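Local atomic coordinates of walker-type atpase (PDB entry 2QEN), a protein that binds ADP and magnesium through a Walker-type P-loop ATPase domain and is probably an ATP-binding enzyme, its cellular role being unknown. Residues Y31-L36 / L165-T170; N100-T105 / F117-D122. The protein carries 1 engineered substitution. One frame throughout, in Å; residues are numbered along the deposited sequence.

Contact 1 (Y31-L36 / L165-T170); sequences YPLTLL and LKIILT
Four backbone hydrogen bonds tie 32-36 to 165-170 as parallel neighbours. I167 N gives its hydrogen to P32 O at 3.0 Å, and I167 O takes that of T34 N. Two residues on, L169 N reaches T34 O at 2.9 Å, almost along the C=O axis, whereas L36 N sits above the carbonyl plane of L169 O, 2.8 Å away. On the face carrying L33, L35, I167 and L169, CD2 of L33 does most of the touching: it lies 3.8 Å from I167 CG2, and the L33 and L169 side chains cross obliquely. L35 runs alongside L169, CD2 against CB. On the other face L36 and T170 lie side by side, CB to CG2. K166, bent at chi2 (-67°) and chi4, lays CD 3.6 Å from Y31 O, while its NZ goes on to a salt bridge with E129 and a hydrogen bond to L28 O. An alanine here would lose the methylene packing on Y31 O and both NZ partners, and would probably loosen the strand start's tie to L28 of helix 18-30 and to E129. T170 OG1 bonds to D135, seen to bind magnesium in this protein though not in this model, and L36 touches the P-loop. Strands 130-135 and 196-199 continue the sheet beyond 165-171 and 33-37 respectively, and helices 113-127 and 149-161 cover the I167 face.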
# COMPACT_ATOMS: atom_id res chain seq x y z
N TYR A 31 12.76 -0.89 -16.23
CA TYR A 31 11.55 -0.18 -16.65
C TYR A 31 11.53 1.22 -16.06
O TYR A 31 11.95 1.42 -14.93
CB TYR A 31 10.28 -0.92 -16.19
CG TYR A 31 10.21 -2.37 -16.63
CD1 TYR A 31 9.84 -2.71 -17.93
CD2 TYR A 31 10.56 -3.39 -15.75
CE1 TYR A 31 9.80 -4.04 -18.34
CE2 TYR A 31 10.52 -4.72 -16.14
CZ TYR A 31 10.13 -5.04 -17.43
OH TYR A 31 10.10 -6.36 -17.82
N PRO A 32 11.02 2.21 -16.83
CA PRO A 32 10.82 3.57 -16.29
C PRO A 32 9.74 3.63 -15.19
O PRO A 32 9.77 4.53 -14.32
CB PRO A 32 10.38 4.38 -17.54
CG PRO A 32 10.85 3.56 -18.72
CD PRO A 32 10.67 2.13 -18.26
N LEU A 33 8.81 2.69 -15.24
CA LEU A 33 7.67 2.64 -14.35
C LEU A 33 7.62 1.26 -13.64
O LEU A 33 7.71 0.22 -14.29
CB LEU A 33 6.39 2.82 -15.18
CG LEU A 33 5.14 3.56 -14.69
CD1 LEU A 33 3.90 3.03 -15.42
CD2 LEU A 33 4.93 3.52 -13.21
N THR A 34 7.44 1.28 -12.32
CA THR A 34 7.42 0.07 -11.49
C THR A 34 6.18 0.11 -10.60
O THR A 34 5.84 1.16 -10.06
CB THR A 34 8.71 -0.02 -10.62
OG1 THR A 34 9.83 -0.22 -11.48
CG2 THR A 34 8.67 -1.16 -9.60
N LEU A 35 5.48 -1.02 -10.47
CA LEU A 35 4.37 -1.14 -9.53
C LEU A 35 4.78 -1.96 -8.31
O LEU A 35 5.33 -3.06 -8.44
CB LEU A 35 3.11 -1.74 -10.20
CG LEU A 35 2.75 -1.29 -11.62
CD1 LEU A 35 1.49 -1.98 -12.14
CD2 LEU A 35 2.61 0.24 -11.70
N LEU A 36 4.55 -1.41 -7.12
CA LEU A 36 4.82 -2.13 -5.89
C LEU A 36 3.50 -2.57 -5.26
O LEU A 36 2.71 -1.73 -4.81
CB LEU A 36 5.67 -1.30 -4.94
CG LEU A 36 6.13 -1.99 -3.65
CD1 LEU A 36 7.27 -2.93 -3.97
CD2 LEU A 36 6.56 -0.95 -2.62
N LEU A 165 14.50 9.73 -14.76
CA LEU A 165 13.43 9.81 -13.81
C LEU A 165 12.72 8.46 -13.74
O LEU A 165 12.37 7.88 -14.77
CB LEU A 165 12.47 10.93 -14.22
CG LEU A 165 11.51 11.47 -13.17
CD1 LEU A 165 12.28 12.24 -12.09
CD2 LEU A 165 10.46 12.37 -13.85
N LYS A 166 12.57 7.94 -12.52
CA LYS A 166 11.89 6.66 -12.31
C LYS A 166 10.66 6.90 -11.45
O LYS A 166 10.67 7.72 -10.53
CB LYS A 166 12.82 5.64 -11.66
CG LYS A 166 14.00 5.21 -12.53
CD LYS A 166 13.53 4.41 -13.77
CE LYS A 166 14.60 4.41 -14.85
NZ LYS A 166 15.57 3.32 -14.68
N ILE A 167 9.58 6.19 -11.77
CA ILE A 167 8.31 6.36 -11.09
C ILE A 167 7.93 4.99 -10.49
O ILE A 167 8.04 3.96 -11.16
CB ILE A 167 7.21 6.91 -12.03
CG1 ILE A 167 7.52 8.36 -12.44
CG2 ILE A 167 5.80 6.80 -11.40
CD1 ILE A 167 6.52 8.92 -13.43
N ILE A 168 7.59 5.00 -9.20
CA ILE A 168 7.08 3.83 -8.51
C ILE A 168 5.65 4.16 -8.10
O ILE A 168 5.41 5.21 -7.50
CB ILE A 168 7.91 3.50 -7.24
CG1 ILE A 168 9.36 3.17 -7.63
CG2 ILE A 168 7.28 2.31 -6.45
CD1 ILE A 168 10.32 3.09 -6.44
N LEU A 169 4.71 3.28 -8.44
CA LEU A 169 3.32 3.37 -7.98
C LEU A 169 3.03 2.18 -7.09
O LEU A 169 3.26 1.03 -7.47
CB LEU A 169 2.35 3.39 -9.18
CG LEU A 169 2.60 4.38 -10.33
CD1 LEU A 169 1.51 4.19 -11.38
CD2 LEU A 169 2.61 5.81 -9.86
N THR A 170 2.55 2.45 -5.89
CA THR A 170 2.20 1.38 -4.99
C THR A 170 0.68 1.33 -4.90
O THR A 170 -0.01 2.33 -5.18
CB THR A 170 2.79 1.56 -3.55
OG1 THR A 170 1.85 2.25 -2.73
CG2 THR A 170 4.15 2.30 -3.57

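Contact 2 (N100-T105 / F117-D122); sequences NLKFLT and FRELND
The F103 ring meets helix 113-127 with its edge: the E119 carboxylate carbon CD lies in the ring plane, OE1 is 3.4 Å from ring atom CD2, and L120 CD2 comes to the same rim 4.1 Å from CE2. Ring and carboxylate planes are turned 59° apart, so the acid neither stacks on the phenyl nor lies flat with it. What fixes the carboxylate is the backbone next to the ring. F103 N donates to E119 OE1 at 2.8 Å, on the syn lone pair of that oxygen, with an N-H...O angle of 151°. K102 N is nearly as near to OE1, at 2.9 Å, but its angle is too poor for a hydrogen bond. The E119 chain, extended beyond CG, carries the acid straight out from the helix to these amides, and K102 CB packs against OE1 at 3.5 Å. Residues 102-105 turn with helical backbone angles, T105 N bonding back to K102 O, so a side chain of helix 113-127 holds the start of a turn in the loop between helices 88-95 and 113-127. F103 CG stands between its own backbone N and carbonyl carbon (chi1 83°), the crowded position, and this brings the ring over to the helix. On the backbone side of the E119 chain, L101 CD2 lies 3.7 Å from E119 O, while the L101 and L120 side chains cross at about a right angle, CD1 meeting CD2. F103 O is taken by Q82 NE2, L101 also touches I85, and the L120 side chain also packs on F130 and V132 of strand 130-135.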
# COMPACT_ATOMS: atom_id res chain seq x y z
N ASN A 100 19.91 23.71 -8.43
CA ASN A 100 18.76 24.25 -7.71
C ASN A 100 17.48 23.95 -8.48
O ASN A 100 17.50 23.77 -9.71
CB ASN A 100 18.90 25.76 -7.51
CG ASN A 100 19.96 26.14 -6.48
OD1 ASN A 100 20.08 25.50 -5.42
ND2 ASN A 100 20.72 27.19 -6.77
N LEU A 101 16.36 23.89 -7.76
CA LEU A 101 15.07 23.67 -8.38
C LEU A 101 14.27 24.96 -8.45
O LEU A 101 13.94 25.54 -7.40
CB LEU A 101 14.28 22.58 -7.63
CG LEU A 101 14.70 21.12 -7.79
CD1 LEU A 101 13.95 20.24 -6.79
CD2 LEU A 101 14.46 20.63 -9.22
N LYS A 102 13.98 25.40 -9.67
CA LYS A 102 13.19 26.60 -9.92
C LYS A 102 11.76 26.51 -9.34
O LYS A 102 11.27 27.48 -8.76
CB LYS A 102 13.14 26.92 -11.42
CG LYS A 102 12.30 28.15 -11.79
CD LYS A 102 12.81 28.85 -13.05
CE LYS A 102 12.03 30.15 -13.27
NZ LYS A 102 12.75 31.14 -14.14
N PHE A 103 11.12 25.35 -9.49
CA PHE A 103 9.70 25.24 -9.17
C PHE A 103 9.37 25.48 -7.68
O PHE A 103 8.23 25.72 -7.33
CB PHE A 103 9.06 23.96 -9.75
CG PHE A 103 9.26 22.72 -8.90
CD1 PHE A 103 8.36 22.40 -7.89
CD2 PHE A 103 10.34 21.87 -9.14
CE1 PHE A 103 8.53 21.25 -7.10
CE2 PHE A 103 10.52 20.72 -8.36
CZ PHE A 103 9.61 20.41 -7.33
N LEU A 104 10.40 25.43 -6.84
CA LEU A 104 10.22 25.64 -5.40
C LEU A 104 9.97 27.09 -5.02
O LEU A 104 9.36 27.35 -3.98
CB LEU A 104 11.43 25.10 -4.62
CG LEU A 104 11.70 23.60 -4.67
CD1 LEU A 104 12.86 23.28 -3.74
CD2 LEU A 104 10.46 22.80 -4.28
N THR A 105 10.43 28.02 -5.86
CA THR A 105 10.20 29.45 -5.67
C THR A 105 8.79 29.84 -6.13
O THR A 105 8.28 30.91 -5.74
CB THR A 105 11.20 30.31 -6.48
OG1 THR A 105 12.51 29.75 -6.40
CG2 THR A 105 11.25 31.74 -5.93
N PHE A 117 8.18 17.95 -13.38
CA PHE A 117 8.81 16.67 -13.68
C PHE A 117 10.09 16.80 -14.51
O PHE A 117 11.03 16.04 -14.30
CB PHE A 117 7.80 15.67 -14.26
CG PHE A 117 7.01 14.93 -13.19
CD1 PHE A 117 6.39 15.63 -12.14
CD2 PHE A 117 6.93 13.55 -13.20
CE1 PHE A 117 5.67 14.94 -11.14
CE2 PHE A 117 6.21 12.85 -12.19
CZ PHE A 117 5.59 13.55 -11.16
N ARG A 118 10.11 17.76 -15.43
CA ARG A 118 11.31 18.08 -16.22
C ARG A 118 12.48 18.54 -15.34
O ARG A 118 13.60 18.07 -15.52
CB ARG A 118 11.01 19.13 -17.30
CG ARG A 118 10.18 18.61 -18.47
CD ARG A 118 10.14 19.63 -19.62
NE ARG A 118 9.23 20.73 -19.31
CZ ARG A 118 8.02 20.89 -19.85
NH1 ARG A 118 7.58 20.03 -20.77
NH2 ARG A 118 7.27 21.93 -19.49
N GLU A 119 12.22 19.45 -14.41
CA GLU A 119 13.23 19.86 -13.43
C GLU A 119 13.76 18.70 -12.57
O GLU A 119 14.96 18.63 -12.28
CB GLU A 119 12.70 20.99 -12.54
CG GLU A 119 12.56 22.33 -13.25
CD GLU A 119 11.98 23.43 -12.36
OE1 GLU A 119 12.41 23.54 -11.18
OE2 GLU A 119 11.11 24.20 -12.84
N LEU A 120 12.88 17.78 -12.17
CA LEU A 120 13.28 16.60 -11.39
C LEU A 120 14.13 15.62 -12.20
O LEU A 120 15.04 15.00 -11.65
CB LEU A 120 12.07 15.87 -10.82
CG LEU A 120 11.27 16.59 -9.73
CD1 LEU A 120 10.07 15.73 -9.31
CD2 LEU A 120 12.16 16.94 -8.54
N ASN A 121 13.83 15.50 -13.49
CA ASN A 121 14.65 14.74 -14.43
C ASN A 121 16.04 15.37 -14.65
O ASN A 121 17.04 14.65 -14.76
CB ASN A 121 13.93 14.57 -15.78
CG ASN A 121 14.69 13.68 -16.75
OD1 ASN A 121 14.74 12.46 -16.58
ND2 ASN A 121 15.29 14.28 -17.77
N ASP A 122 16.10 16.70 -14.71
CA ASP A 122 17.38 17.46 -14.76
C ASP A 122 18.23 17.15 -13.53
O ASP A 122 19.45 17.03 -13.62
CB ASP A 122 17.13 18.98 -14.80
CG ASP A 122 16.54 19.46 -16.12
OD1 ASP A 122 16.49 18.67 -17.10
OD2 ASP A 122 16.13 20.64 -16.18

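From the N terminus, the chain leaves helix 18-30 and enters the sheet at 31-36, passes through the P-loop and reaches 100-105 in the loop after helix 88-95. Contact 2 closes first, only 12 residues on, when helix 113-127 comes back past that loop. The chain then runs through strand 130-135 and helix 149-161 to 165-170, where contact 1 closes a much longer loop with contact 2 wholly within it. The two meet directly: L165 lies against F117, L120 and N121, and I167 touches F117. Helix 113-127 thus joins them, its F117 on the central parallel sheet and its E119 on the outlying loop.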